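Local coordinates for PFC0360w protein (Plasmodium falciparum, PDB 3NI8) that probably stimulates the ATPase activity of the Hsp90 chaperone in the malaria parasite, at residues A[81-87]-A[98-104]; A[48-53]-A[64-68]; A[90-96]-A[121-127]; A[20-24]-A[136-141]; A[34-38]-A[144-148]. All blocks are in the same frame, centred on the assembly; numbering follows the deposited sequence. Where two conformers were deposited one is given.

Contact 1. Residues A[81-87]-A[98-104]. With IPA (isopropyl alcohol), chain B.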
# COMPACT_ATOMS: atom_id res chain seq x y z
N HIS A 81 5.24 11.10 -7.32
CA HIS A 81 6.50 10.40 -7.06
C HIS A 81 6.56 9.57 -5.76
O HIS A 81 7.19 8.51 -5.73
CB HIS A 81 7.66 11.39 -7.10
CG HIS A 81 7.93 11.94 -8.47
ND1 HIS A 81 7.84 13.28 -8.77
CD2 HIS A 81 8.27 11.31 -9.62
CE1 HIS A 81 8.13 13.46 -10.05
NE2 HIS A 81 8.39 12.28 -10.59
N LYS A 82 5.91 10.06 -4.71
CA LYS A 82 6.03 9.46 -3.36
C LYS A 82 4.77 9.66 -2.52
O LYS A 82 4.10 10.72 -2.58
CB LYS A 82 7.21 10.09 -2.60
CG LYS A 82 8.10 9.16 -1.79
CD LYS A 82 8.87 9.96 -0.72
CE LYS A 82 10.31 9.47 -0.49
NZ LYS A 82 10.71 9.37 1.00
N ILE A 83 4.46 8.64 -1.74
CA ILE A 83 3.54 8.75 -0.62
C ILE A 83 4.16 8.07 0.60
O ILE A 83 4.99 7.19 0.46
CB ILE A 83 2.11 8.19 -0.92
CG1 ILE A 83 2.18 6.86 -1.65
CG2 ILE A 83 1.33 9.17 -1.75
CD1 ILE A 83 0.84 6.18 -1.82
N VAL A 84 3.79 8.53 1.79
CA VAL A 84 4.18 7.93 3.07
C VAL A 84 2.93 7.82 3.93
O VAL A 84 2.09 8.73 3.94
CB VAL A 84 5.26 8.77 3.82
CG1 VAL A 84 5.74 8.03 5.08
CG2 VAL A 84 6.44 9.11 2.90
N GLU A 85 2.82 6.72 4.66
CA GLU A 85 1.61 6.43 5.45
C GLU A 85 1.97 5.89 6.81
O GLU A 85 2.96 5.17 6.93
CB GLU A 85 0.76 5.37 4.74
CG GLU A 85 0.32 5.78 3.34
CD GLU A 85 -0.30 4.65 2.55
OE1 GLU A 85 -0.33 3.49 3.01
OE2 GLU A 85 -0.75 4.93 1.43
N LYS A 86 1.16 6.23 7.82
CA LYS A 86 0.94 5.33 8.98
C LYS A 86 -0.04 4.26 8.50
O LYS A 86 -0.95 4.55 7.72
CB LYS A 86 0.33 6.07 10.17
CG LYS A 86 1.05 7.36 10.59
CD LYS A 86 1.24 7.43 12.12
CE LYS A 86 -0.07 7.64 12.87
NZ LYS A 86 -0.63 8.97 12.48
N TRP A 87 0.11 3.03 8.97
CA TRP A 87 -0.56 1.87 8.38
C TRP A 87 -0.60 0.74 9.40
O TRP A 87 0.44 0.32 9.91
CB TRP A 87 0.24 1.42 7.16
CG TRP A 87 -0.40 0.40 6.21
CD1 TRP A 87 -0.94 0.67 4.97
CD2 TRP A 87 -0.51 -1.02 6.40
NE1 TRP A 87 -1.39 -0.50 4.39
CE2 TRP A 87 -1.13 -1.55 5.23
CE3 TRP A 87 -0.15 -1.90 7.43
CZ2 TRP A 87 -1.41 -2.93 5.08
CZ3 TRP A 87 -0.42 -3.27 7.29
CH2 TRP A 87 -1.04 -3.77 6.11
N SER A 98 2.69 0.77 11.58
CA SER A 98 3.85 0.61 10.72
C SER A 98 3.97 1.84 9.80
O SER A 98 3.12 2.74 9.82
CB SER A 98 3.75 -0.69 9.93
OG SER A 98 2.75 -0.59 8.93
N THR A 99 5.03 1.87 9.00
CA THR A 99 5.24 2.94 8.04
C THR A 99 5.34 2.32 6.67
O THR A 99 6.17 1.42 6.43
CB THR A 99 6.55 3.69 8.33
OG1 THR A 99 6.51 4.22 9.65
CG2 THR A 99 6.78 4.81 7.35
N VAL A 100 4.50 2.80 5.76
CA VAL A 100 4.59 2.40 4.37
C VAL A 100 5.05 3.60 3.53
O VAL A 100 4.49 4.69 3.62
CB VAL A 100 3.24 1.82 3.83
CG1 VAL A 100 3.32 1.57 2.30
CG2 VAL A 100 2.88 0.53 4.57
N THR A 101 6.09 3.39 2.74
CA THR A 101 6.57 4.41 1.82
C THR A 101 6.49 3.81 0.42
O THR A 101 6.92 2.67 0.22
CB THR A 101 8.05 4.76 2.12
OG1 THR A 101 8.16 5.21 3.48
CG2 THR A 101 8.57 5.80 1.16
N VAL A 102 5.94 4.55 -0.53
CA VAL A 102 5.82 4.02 -1.88
C VAL A 102 6.39 5.05 -2.83
O VAL A 102 5.97 6.21 -2.84
CB VAL A 102 4.34 3.68 -2.28
CG1 VAL A 102 4.31 2.71 -3.51
CG2 VAL A 102 3.55 3.08 -1.11
N GLU A 103 7.39 4.63 -3.60
CA GLU A 103 8.00 5.47 -4.60
C GLU A 103 7.62 4.99 -5.99
O GLU A 103 7.59 3.77 -6.27
CB GLU A 103 9.52 5.48 -4.43
CG GLU A 103 10.01 6.12 -3.13
CD GLU A 103 11.46 5.77 -2.82
OE1 GLU A 103 11.67 4.89 -1.95
OE2 GLU A 103 12.39 6.34 -3.46
N PHE A 104 7.32 5.97 -6.85
CA PHE A 104 7.00 5.76 -8.25
C PHE A 104 8.02 6.51 -9.08
O PHE A 104 7.90 7.72 -9.28
CB PHE A 104 5.62 6.32 -8.54
CG PHE A 104 4.58 5.87 -7.54
CD1 PHE A 104 4.00 4.62 -7.64
CD2 PHE A 104 4.21 6.71 -6.49
CE1 PHE A 104 3.06 4.22 -6.74
CE2 PHE A 104 3.29 6.30 -5.58
CZ PHE A 104 2.70 5.05 -5.71
C1 IPA B . -4.18 3.43 0.71
C2 IPA B . -2.76 2.86 0.68
C3 IPA B . -2.66 1.34 0.54
O2 IPA B . -2.01 3.51 -0.31
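Trp87 and Val100 meet on the face of the sheet that carries Ile83, Glu85 and Val102, where the valine CG2 methyl rests over the five-membered ring of the indole, 4.0 Å from its centroid and offset toward the rim. Following Trp87 outward, CB lies near both Ser98 OG and Val100 CG2; CG and CD1 take the same methyl, CG at 3.7 Å; and CE3, on the benzene side, comes within 3.5 Å of Ser98 OG. The indole reaches this place because CG stands anti to the backbone N (chi1 -168°). Residues 82-87 and 98-104 form an antiparallel hairpin of the helix-grip fold expected of an SRPBCC-family Aha1 domain. Near the far end, His81 O receives Phe104 N at 2.8 Å. Trp87 O is gripped twice, by Ser98 N (2.8 Å) and by Ser98 OG (2.7 Å), the two donors arriving from opposite faces of the carbonyl plane; Ser98 OG is also hydrogen-bonded to His118 NE2. On the other face Lys82 and Glu103 run side by side through their CG atoms, 3.8 Å apart, while Lys86 reaches Glu73 in a salt bridge. Glu85 OE2 lies 2.6 Å from O2 of a bound isopropyl alcohol, probably from the crystallisation liquor.

Contact 2. Residues A[48-53]-A[64-68]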
# COMPACT_ATOMS: atom_id res chain seq x y z
N SER A 48 -9.33 -4.20 -4.12
CA SER A 48 -9.86 -4.93 -2.96
C SER A 48 -11.01 -5.84 -3.37
O SER A 48 -11.83 -6.26 -2.54
CB SER A 48 -10.38 -3.94 -1.92
OG SER A 48 -9.35 -3.08 -1.45
N ARG A 49 -11.09 -6.12 -4.67
CA ARG A 49 -12.16 -6.95 -5.22
C ARG A 49 -13.53 -6.60 -4.68
O ARG A 49 -14.30 -7.50 -4.31
CB ARG A 49 -11.86 -8.43 -4.96
CG ARG A 49 -10.72 -8.99 -5.82
CD ARG A 49 -10.96 -8.64 -7.28
NE ARG A 49 -12.11 -9.34 -7.88
CZ ARG A 49 -12.87 -8.82 -8.85
NH1 ARG A 49 -13.88 -9.52 -9.36
NH2 ARG A 49 -12.62 -7.60 -9.30
N GLY A 50 -13.83 -5.30 -4.62
CA GLY A 50 -15.15 -4.85 -4.15
C GLY A 50 -15.38 -4.35 -2.72
O GLY A 50 -16.36 -3.67 -2.50
N SER A 51 -14.54 -4.70 -1.75
CA SER A 51 -14.66 -4.11 -0.39
C SER A 51 -14.39 -2.61 -0.41
O SER A 51 -13.41 -2.17 -1.02
CB SER A 51 -13.69 -4.74 0.60
OG SER A 51 -13.83 -6.14 0.63
N LEU A 52 -15.23 -1.82 0.27
CA LEU A 52 -15.09 -0.37 0.21
C LEU A 52 -13.78 0.07 0.83
O LEU A 52 -13.47 -0.28 1.98
CB LEU A 52 -16.27 0.38 0.85
CG LEU A 52 -16.46 1.88 0.50
CD1 LEU A 52 -16.38 2.23 -1.02
CD2 LEU A 52 -17.75 2.44 1.09
N ALA A 53 -12.99 0.78 0.02
CA ALA A 53 -11.85 1.57 0.48
C ALA A 53 -12.36 2.97 0.71
O ALA A 53 -13.11 3.49 -0.10
CB ALA A 53 -10.79 1.59 -0.57
N SER A 64 -8.95 3.73 5.00
CA SER A 64 -9.45 2.45 5.49
C SER A 64 -9.65 1.53 4.30
O SER A 64 -10.22 1.94 3.28
CB SER A 64 -10.76 2.66 6.23
OG SER A 64 -11.59 1.53 6.09
N LEU A 65 -9.17 0.29 4.42
CA LEU A 65 -9.39 -0.74 3.42
C LEU A 65 -10.13 -1.92 4.07
O LEU A 65 -9.96 -2.17 5.28
CB LEU A 65 -8.05 -1.23 2.90
CG LEU A 65 -7.39 -0.64 1.64
CD1 LEU A 65 -7.73 0.83 1.39
CD2 LEU A 65 -5.89 -0.82 1.74
N PHE A 66 -10.91 -2.65 3.26
CA PHE A 66 -11.65 -3.84 3.69
C PHE A 66 -12.51 -3.57 4.95
O PHE A 66 -12.36 -4.26 5.95
CB PHE A 66 -10.71 -5.05 3.94
CG PHE A 66 -9.97 -5.55 2.71
CD1 PHE A 66 -10.62 -6.34 1.75
CD2 PHE A 66 -8.62 -5.26 2.52
CE1 PHE A 66 -9.93 -6.81 0.61
CE2 PHE A 66 -7.92 -5.73 1.37
CZ PHE A 66 -8.58 -6.51 0.43
N SER A 67 -13.38 -2.57 4.87
CA SER A 67 -14.24 -2.15 5.99
C SER A 67 -13.51 -1.89 7.33
O SER A 67 -14.04 -2.22 8.42
CB SER A 67 -15.39 -3.14 6.17
OG SER A 67 -16.10 -3.28 4.95
N GLY A 68 -12.32 -1.31 7.25
CA GLY A 68 -11.59 -0.90 8.44
C GLY A 68 -10.68 -1.98 9.01
O GLY A 68 -10.20 -1.85 10.12
O HOH W 1 -10.58 -2.06 0.51
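With chi1 at -63°, Phe66 places CG beside its own backbone N and turns its ring back over the loop 48-53, so that one face receives Ser48 CB in a CH-pi contact 4.2 Å from the centroid. Ser48 has chi1 at -61°, which puts OG where it meets a water and Leu44 O, to which it is hydrogen-bonded. Ser51 approaches the phenylalanine ring obliquely, its OG 3.4 Å from Phe66 CD1. Polar groups of the two segments are joined through that one water, which accepts from Phe66 N at 2.8 Å, donates to Ser51 O at 3.2 Å, and lies 2.5 Å from Ser48 OG. Beyond the water, Ala53 CB touches Leu65 CD1 at 3.7 Å, and Ala53 CA makes a CA-H...O contact with Ser64 O. A type I' turn from Ser48 to Ser51, closed by Ser51 N to Ser48 O, carries the chain out of the Schellman motif in which Arg49 is C-prime. The contact thus joins the end of helix 41-47 to strand 62-65, just where strand 54-55 begins to pair with it at the sheet margin.

Contact 3. Residues A[90-96]-A[121-127]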
# COMPACT_ATOMS: atom_id res chain seq x y z
N ARG A 90 -6.26 -3.62 11.92
CA ARG A 90 -6.95 -3.19 13.12
C ARG A 90 -6.71 -4.09 14.32
O ARG A 90 -7.03 -3.72 15.44
CB ARG A 90 -8.44 -2.94 12.88
CG ARG A 90 -9.29 -4.16 12.72
CD ARG A 90 -10.71 -3.69 12.42
NE ARG A 90 -11.67 -4.79 12.48
CZ ARG A 90 -12.79 -4.77 13.20
NH1 ARG A 90 -13.12 -3.69 13.91
NH2 ARG A 90 -13.59 -5.83 13.19
N ASP A 91 -6.14 -5.26 14.09
CA ASP A 91 -5.93 -6.23 15.16
C ASP A 91 -4.56 -6.09 15.84
O ASP A 91 -4.27 -6.82 16.79
CB ASP A 91 -6.15 -7.65 14.64
CG ASP A 91 -5.09 -8.07 13.68
OD1 ASP A 91 -5.02 -7.50 12.57
OD2 ASP A 91 -4.31 -8.99 14.01
N TRP A 92 -3.73 -5.16 15.35
CA TRP A 92 -2.50 -4.78 16.03
C TRP A 92 -2.84 -4.00 17.31
O TRP A 92 -3.96 -3.51 17.47
CB TRP A 92 -1.64 -3.90 15.13
CG TRP A 92 -1.03 -4.58 13.97
CD1 TRP A 92 -1.18 -5.89 13.62
CD2 TRP A 92 -0.22 -3.98 12.96
NE1 TRP A 92 -0.49 -6.15 12.46
CE2 TRP A 92 0.11 -4.99 12.03
CE3 TRP A 92 0.27 -2.69 12.75
CZ2 TRP A 92 0.93 -4.75 10.92
CZ3 TRP A 92 1.07 -2.45 11.63
CH2 TRP A 92 1.39 -3.48 10.74
N ASN A 93 -1.86 -3.87 18.19
CA ASN A 93 -2.02 -3.04 19.39
C ASN A 93 -2.50 -1.67 19.01
O ASN A 93 -2.11 -1.14 17.97
CB ASN A 93 -0.70 -2.93 20.14
CG ASN A 93 -0.39 -4.16 20.94
OD1 ASN A 93 -1.19 -4.57 21.80
ND2 ASN A 93 0.76 -4.77 20.67
N GLU A 94 -3.34 -1.10 19.87
CA GLU A 94 -3.91 0.22 19.63
C GLU A 94 -2.80 1.23 19.26
O GLU A 94 -2.97 2.01 18.31
CB GLU A 94 -4.76 0.65 20.85
CG GLU A 94 -4.93 2.18 21.09
CD GLU A 94 -6.15 2.82 20.39
OE1 GLU A 94 -6.34 2.62 19.16
OE2 GLU A 94 -6.89 3.56 21.08
N CYS A 95 -1.68 1.17 19.99
CA CYS A 95 -0.52 2.04 19.79
C CYS A 95 0.27 1.77 18.50
O CYS A 95 0.79 2.71 17.89
CB CYS A 95 0.44 1.95 20.99
SG CYS A 95 0.37 3.36 22.20
N ASP A 96 0.38 0.50 18.10
CA ASP A 96 1.27 0.12 16.99
C ASP A 96 0.81 0.61 15.60
O ASP A 96 -0.35 0.47 15.22
CB ASP A 96 1.54 -1.38 17.01
CG ASP A 96 2.36 -1.80 18.23
OD1 ASP A 96 2.84 -0.92 18.98
OD2 ASP A 96 2.53 -3.02 18.45
N ILE A 121 7.10 -2.77 11.47
CA ILE A 121 6.09 -3.81 11.62
C ILE A 121 6.26 -4.49 12.99
O ILE A 121 7.33 -5.03 13.28
CB ILE A 121 6.21 -4.89 10.47
CG1 ILE A 121 6.01 -4.24 9.09
CG2 ILE A 121 5.23 -6.03 10.66
CD1 ILE A 121 6.61 -5.02 7.93
N PRO A 122 5.21 -4.48 13.83
CA PRO A 122 5.29 -5.13 15.15
C PRO A 122 5.52 -6.64 15.07
O PRO A 122 5.20 -7.28 14.05
CB PRO A 122 3.93 -4.83 15.80
CG PRO A 122 3.02 -4.41 14.66
CD PRO A 122 3.93 -3.78 13.62
N ALA A 123 6.05 -7.21 16.15
CA ALA A 123 6.38 -8.63 16.23
C ALA A 123 5.12 -9.47 16.36
O ALA A 123 5.09 -10.64 15.97
CB ALA A 123 7.32 -8.90 17.44
N SER A 124 4.07 -8.87 16.91
CA SER A 124 2.80 -9.55 17.05
C SER A 124 1.64 -8.57 17.21
O SER A 124 1.83 -7.37 17.47
CB SER A 124 2.86 -10.53 18.24
OG SER A 124 3.04 -9.83 19.45
N ASN A 125 0.43 -9.08 17.05
CA ASN A 125 -0.77 -8.27 17.21
C ASN A 125 -1.15 -8.17 18.69
O ASN A 125 -0.42 -8.65 19.55
CB ASN A 125 -1.90 -8.84 16.34
CG ASN A 125 -2.41 -10.20 16.84
OD1 ASN A 125 -1.88 -10.81 17.79
ND2 ASN A 125 -3.47 -10.69 16.17
N LYS A 126 -2.28 -7.56 18.98
CA LYS A 126 -2.73 -7.41 20.36
C LYS A 126 -3.21 -8.69 21.09
O LYS A 126 -3.50 -8.63 22.29
CB LYS A 126 -3.76 -6.29 20.48
CG LYS A 126 -5.13 -6.59 19.99
CD LYS A 126 -5.82 -5.25 19.73
CE LYS A 126 -7.32 -5.34 19.77
NZ LYS A 126 -7.91 -4.13 19.10
N TYR A 127 -3.25 -9.83 20.41
CA TYR A 127 -3.60 -11.11 21.05
C TYR A 127 -2.37 -12.00 21.06
O TYR A 127 -2.47 -13.23 21.21
CB TYR A 127 -4.73 -11.82 20.31
CG TYR A 127 -5.93 -10.95 20.01
CD1 TYR A 127 -6.90 -10.68 20.98
CD2 TYR A 127 -6.09 -10.37 18.74
CE1 TYR A 127 -8.00 -9.87 20.70
CE2 TYR A 127 -7.17 -9.57 18.45
CZ TYR A 127 -8.13 -9.32 19.42
OH TYR A 127 -9.20 -8.52 19.10
O HOH W 2 1.83 -7.73 20.61
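Two loops at one end of the sheet meet here: the hairpin connection between strands 82-89 and 98-106, and the link from strand 111-119 to helix 132-150. Trp92 offers one face of its indole to Pro122, whose CG sits 3.8 Å from the centroid of the six-membered ring, while Pro122 CD reaches Trp92 CZ3 at 3.7 Å. Asp96 slides past the same proline, OD2 approaching its CB. An Asx turn shapes the second loop, Asn125 OD1 accepting Tyr127 N from well above the amide plane. With CG between backbone N and carbonyl carbon (chi1 69°), Asn125 also sends ND2 to Asp91 OD2 in a nearly straight bond of 2.9 Å, on the anti lone pair; OD2 lies in the amide plane of Asn125, while the carboxylate as a whole is turned 80° to it. Arg135 gives that OD2 a salt bridge, and Glu129 OE1 is a second acceptor for ND2. The backbones are tied by Lys126 N to Asp91 O at 3.1 Å. A water accepts from Asn93 ND2, donates to Asn125 O at 2.7 Å, and lies 2.7 Å from Ser124 OG.

Contact 4. Residues A[20-24]-A[136-141]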
# COMPACT_ATOMS: atom_id res chain seq x y z
N SER A 20 11.16 -4.98 8.84
CA SER A 20 10.97 -4.35 7.55
C SER A 20 11.04 -5.32 6.38
O SER A 20 11.62 -6.41 6.49
CB SER A 20 12.00 -3.25 7.36
OG SER A 20 13.27 -3.77 7.67
N PHE A 21 10.45 -4.91 5.26
CA PHE A 21 10.73 -5.52 3.96
C PHE A 21 10.56 -4.52 2.83
O PHE A 21 9.85 -3.52 2.94
CB PHE A 21 9.88 -6.78 3.71
CG PHE A 21 8.40 -6.50 3.60
CD1 PHE A 21 7.86 -6.05 2.40
CD2 PHE A 21 7.56 -6.69 4.69
CE1 PHE A 21 6.53 -5.80 2.30
CE2 PHE A 21 6.22 -6.44 4.58
CZ PHE A 21 5.70 -5.99 3.39
N GLU A 22 11.21 -4.84 1.71
CA GLU A 22 11.16 -4.02 0.51
C GLU A 22 10.67 -4.86 -0.68
O GLU A 22 11.15 -5.99 -0.92
CB GLU A 22 12.55 -3.45 0.25
CG GLU A 22 12.59 -2.26 -0.70
CD GLU A 22 14.03 -1.87 -1.09
OE1 GLU A 22 14.78 -2.73 -1.63
OE2 GLU A 22 14.40 -0.68 -0.85
N ILE A 23 9.71 -4.32 -1.42
CA ILE A 23 9.28 -4.93 -2.69
C ILE A 23 9.53 -3.96 -3.84
O ILE A 23 9.11 -2.80 -3.80
CB ILE A 23 7.77 -5.32 -2.69
CG1 ILE A 23 7.45 -6.25 -1.52
CG2 ILE A 23 7.39 -5.97 -4.02
CD1 ILE A 23 5.97 -6.20 -1.08
N THR A 24 10.19 -4.46 -4.88
CA THR A 24 10.50 -3.65 -6.05
C THR A 24 9.89 -4.31 -7.28
O THR A 24 10.05 -5.52 -7.47
CB THR A 24 12.04 -3.46 -6.22
OG1 THR A 24 12.54 -2.68 -5.11
CG2 THR A 24 12.36 -2.73 -7.50
N CYS A 136 1.69 -8.98 6.23
CA CYS A 136 1.88 -7.74 5.46
C CYS A 136 2.44 -7.97 4.05
O CYS A 136 1.97 -7.36 3.08
CB CYS A 136 2.79 -6.77 6.20
SG CYS A 136 2.22 -6.24 7.82
N LYS A 137 3.44 -8.84 3.95
CA LYS A 137 4.12 -9.13 2.68
C LYS A 137 3.23 -9.94 1.69
O LYS A 137 3.16 -9.57 0.51
CB LYS A 137 5.44 -9.85 2.96
CG LYS A 137 6.33 -10.01 1.75
CD LYS A 137 7.68 -10.58 2.12
CE LYS A 137 8.70 -10.26 1.02
NZ LYS A 137 10.13 -10.22 1.52
N ASN A 138 2.58 -11.01 2.15
CA ASN A 138 1.59 -11.71 1.33
C ASN A 138 0.44 -10.79 0.90
O ASN A 138 -0.00 -10.86 -0.23
CB ASN A 138 1.01 -12.95 2.05
CG ASN A 138 2.05 -14.05 2.29
OD1 ASN A 138 3.17 -14.00 1.79
ND2 ASN A 138 1.66 -15.04 3.09
N GLY A 139 -0.02 -9.92 1.80
CA GLY A 139 -1.00 -8.87 1.44
C GLY A 139 -0.61 -8.03 0.22
O GLY A 139 -1.44 -7.75 -0.65
N TRP A 140 0.66 -7.62 0.15
CA TRP A 140 1.11 -6.83 -0.98
C TRP A 140 1.33 -7.67 -2.23
O TRP A 140 0.82 -7.33 -3.29
CB TRP A 140 2.38 -6.03 -0.65
CG TRP A 140 2.22 -4.97 0.42
CD1 TRP A 140 2.77 -4.98 1.67
CD2 TRP A 140 1.47 -3.74 0.31
NE1 TRP A 140 2.41 -3.83 2.35
CE2 TRP A 140 1.63 -3.05 1.55
CE3 TRP A 140 0.71 -3.15 -0.70
CZ2 TRP A 140 1.05 -1.80 1.80
CZ3 TRP A 140 0.12 -1.91 -0.46
CH2 TRP A 140 0.30 -1.24 0.79
N THR A 141 2.08 -8.76 -2.11
CA THR A 141 2.44 -9.55 -3.29
C THR A 141 1.21 -10.27 -3.89
O THR A 141 1.00 -10.23 -5.09
CB THR A 141 3.61 -10.56 -2.99
OG1 THR A 141 3.17 -11.57 -2.05
CG2 THR A 141 4.86 -9.83 -2.42
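Phe21 turns one face of its ring to Lys137 CB, which sits toward the rim, 4.0 Å from the centroid and 17° off the ring normal. The two side chains run past each other in opposite directions, so that Lys137 NZ ends near Phe21 CB. At the ring edge lie Cys136 CB, 3.8 Å from Phe21 CE2, and Trp140 CD1, 3.5 Å from Phe21 CZ. The phenyl and the five-membered indole ring meet rim to rim, planes at 63°. Phe21 CB points toward the helix, and chi1 of 66° sets the ring against Lys137 and Trp140. Strand 21-27 is an outermost strand of the antiparallel sheet, and the long C-terminal helix 132-150 packs against the sheet, consistent with a helix-grip fold; the two segments run almost parallel, their axes 10.2 Å apart at closest approach. Two residues along the strand, Ile23 CD1 touches Trp140 CB at 3.6 Å and Thr141 CG2 at 4.0 Å. Trp140 NE1 is hydrogen-bonded to His118 ND1 on the adjoining strand. Within the helix, Lys137 O accepts from both Thr141 N and Thr141 OG1.

Contact 5. Residues A[34-38]-A[144-148]. With IPA (isopropyl alcohol), chain B.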
# COMPACT_ATOMS: atom_id res chain seq x y z
N LEU A 34 0.09 4.70 -11.40
CA LEU A 34 0.40 3.91 -10.20
C LEU A 34 0.10 4.69 -8.92
O LEU A 34 -0.47 4.13 -7.97
CB LEU A 34 1.84 3.44 -10.21
CG LEU A 34 2.17 2.42 -11.30
CD1 LEU A 34 3.63 2.07 -11.22
CD2 LEU A 34 1.27 1.16 -11.12
N PHE A 35 0.46 5.98 -8.90
CA PHE A 35 0.11 6.89 -7.80
C PHE A 35 -1.41 6.92 -7.53
O PHE A 35 -1.84 6.83 -6.37
CB PHE A 35 0.64 8.31 -8.10
CG PHE A 35 0.35 9.32 -7.01
CD1 PHE A 35 1.27 9.56 -6.00
CD2 PHE A 35 -0.84 10.05 -7.02
CE1 PHE A 35 1.01 10.51 -4.99
CE2 PHE A 35 -1.13 10.98 -6.01
CZ PHE A 35 -0.19 11.22 -5.00
N ASN A 36 -2.20 7.06 -8.60
CA ASN A 36 -3.67 6.97 -8.52
C ASN A 36 -4.09 5.70 -7.81
O ASN A 36 -4.92 5.72 -6.90
CB ASN A 36 -4.33 7.01 -9.91
CG ASN A 36 -5.83 6.71 -9.86
OD1 ASN A 36 -6.28 5.59 -10.12
ND2 ASN A 36 -6.63 7.73 -9.52
N ALA A 37 -3.50 4.59 -8.22
CA ALA A 37 -3.93 3.29 -7.73
C ALA A 37 -3.78 3.17 -6.20
O ALA A 37 -4.54 2.40 -5.55
CB ALA A 37 -3.15 2.17 -8.43
N PHE A 38 -2.81 3.90 -5.62
CA PHE A 38 -2.58 3.85 -4.19
C PHE A 38 -3.42 4.85 -3.40
O PHE A 38 -3.53 4.71 -2.16
CB PHE A 38 -1.11 4.04 -3.86
CG PHE A 38 -0.29 2.79 -3.99
CD1 PHE A 38 0.02 2.03 -2.87
CD2 PHE A 38 0.17 2.37 -5.24
CE1 PHE A 38 0.75 0.87 -2.99
CE2 PHE A 38 0.92 1.22 -5.36
CZ PHE A 38 1.22 0.46 -4.24
N PHE A 144 -2.85 -7.04 -3.34
CA PHE A 144 -2.74 -5.67 -3.80
C PHE A 144 -1.88 -5.47 -5.05
O PHE A 144 -2.35 -4.95 -6.06
CB PHE A 144 -2.21 -4.80 -2.68
CG PHE A 144 -2.48 -3.34 -2.87
CD1 PHE A 144 -3.45 -2.70 -2.11
CD2 PHE A 144 -1.74 -2.60 -3.80
CE1 PHE A 144 -3.67 -1.34 -2.27
CE2 PHE A 144 -1.97 -1.23 -3.97
CZ PHE A 144 -2.93 -0.60 -3.19
N LEU A 145 -0.61 -5.85 -4.97
CA LEU A 145 0.27 -5.66 -6.13
C LEU A 145 -0.09 -6.58 -7.29
O LEU A 145 0.10 -6.21 -8.45
CB LEU A 145 1.75 -5.80 -5.74
CG LEU A 145 2.31 -4.76 -4.76
CD1 LEU A 145 3.68 -5.15 -4.27
CD2 LEU A 145 2.33 -3.33 -5.35
N HIS A 146 -0.60 -7.76 -6.98
CA HIS A 146 -1.07 -8.70 -7.98
C HIS A 146 -2.20 -8.12 -8.82
O HIS A 146 -2.18 -8.22 -10.05
CB HIS A 146 -1.54 -9.98 -7.30
CG HIS A 146 -1.88 -11.07 -8.26
ND1 HIS A 146 -3.17 -11.33 -8.67
CD2 HIS A 146 -1.09 -11.96 -8.92
CE1 HIS A 146 -3.17 -12.34 -9.52
NE2 HIS A 146 -1.91 -12.73 -9.69
N ASN A 147 -3.16 -7.48 -8.16
CA ASN A 147 -4.34 -6.97 -8.85
C ASN A 147 -4.09 -5.73 -9.71
O ASN A 147 -4.84 -5.46 -10.64
CB ASN A 147 -5.49 -6.75 -7.87
CG ASN A 147 -5.95 -8.03 -7.22
OD1 ASN A 147 -5.79 -9.14 -7.77
ND2 ASN A 147 -6.51 -7.90 -6.04
N ILE A 148 -3.02 -4.98 -9.39
CA ILE A 148 -2.55 -3.90 -10.25
C ILE A 148 -2.21 -4.47 -11.63
O ILE A 148 -2.59 -3.92 -12.66
CB ILE A 148 -1.32 -3.18 -9.63
CG1 ILE A 148 -1.76 -2.30 -8.46
CG2 ILE A 148 -0.58 -2.33 -10.70
CD1 ILE A 148 -0.66 -1.95 -7.50
C1 IPA B . -4.18 3.43 0.71
C2 IPA B . -2.76 2.86 0.68
C3 IPA B . -2.66 1.34 0.54
O2 IPA B . -2.01 3.51 -0.31
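The mostly buried packing of helix 31-39 against the C-terminal helix 132-150 centres on Phe38 and Phe144, beside a site holding an isopropyl alcohol, probably from the crystallisation liquor. Phe144 CE2 lies over one face of the Phe38 ring, offset toward the rim and 3.6 Å from Phe38 CE1. The rings meet obliquely, planes at 39° and centroids 4.9 Å apart. Phe144 extends there because its CG is anti to the backbone N (chi1 -161°). Leu145 CD2 comes to the edge of the Phe38 ring, 4.1 Å from CZ, and Ile148 CD1 approaches Phe38 CE2 at the same distance. One helical turn back from Phe38, Leu34 CD2 meets Ile148 CG2 at 4.0 Å, the two side chains crossing at about a right angle. The alcohol O2 lies in the plane of the Phe38 ring at its edge and 2.7 Å from Phe38 O, while C3 comes near Phe144 CE1 obliquely. The side-chain contact between the helices is apolar and rests on shape and burial; the placing of the alcohol is consistent with a small pocket offering polar groups beside apolar walls, without implying a natural ligand.

Overall arrangement
Contacts 1, 4 and 5 form one continuous core: the hairpin of contact 1 provides the floor, and helix 132-150 runs through contacts 4 and 5, whose centres lie about 13 Å apart. Ile83 CD1 meets Phe38 CB at 3.5 Å, and Val100 CG2 meets Trp140 CZ2 at 4.1 Å. The isopropyl alcohol bridges contacts 1 and 5, its hydroxyl lying between an acceptor of each. Contact 3 adjoins contact 4 where Trp92 CZ2 lies 3.7 Å from Cys136 SG, yet its centre is about 25 Å from that of contact 5. Contact 2 borders the opposite sheet margin from strand 21-27 of contact 4, their centres about 19 Å apart.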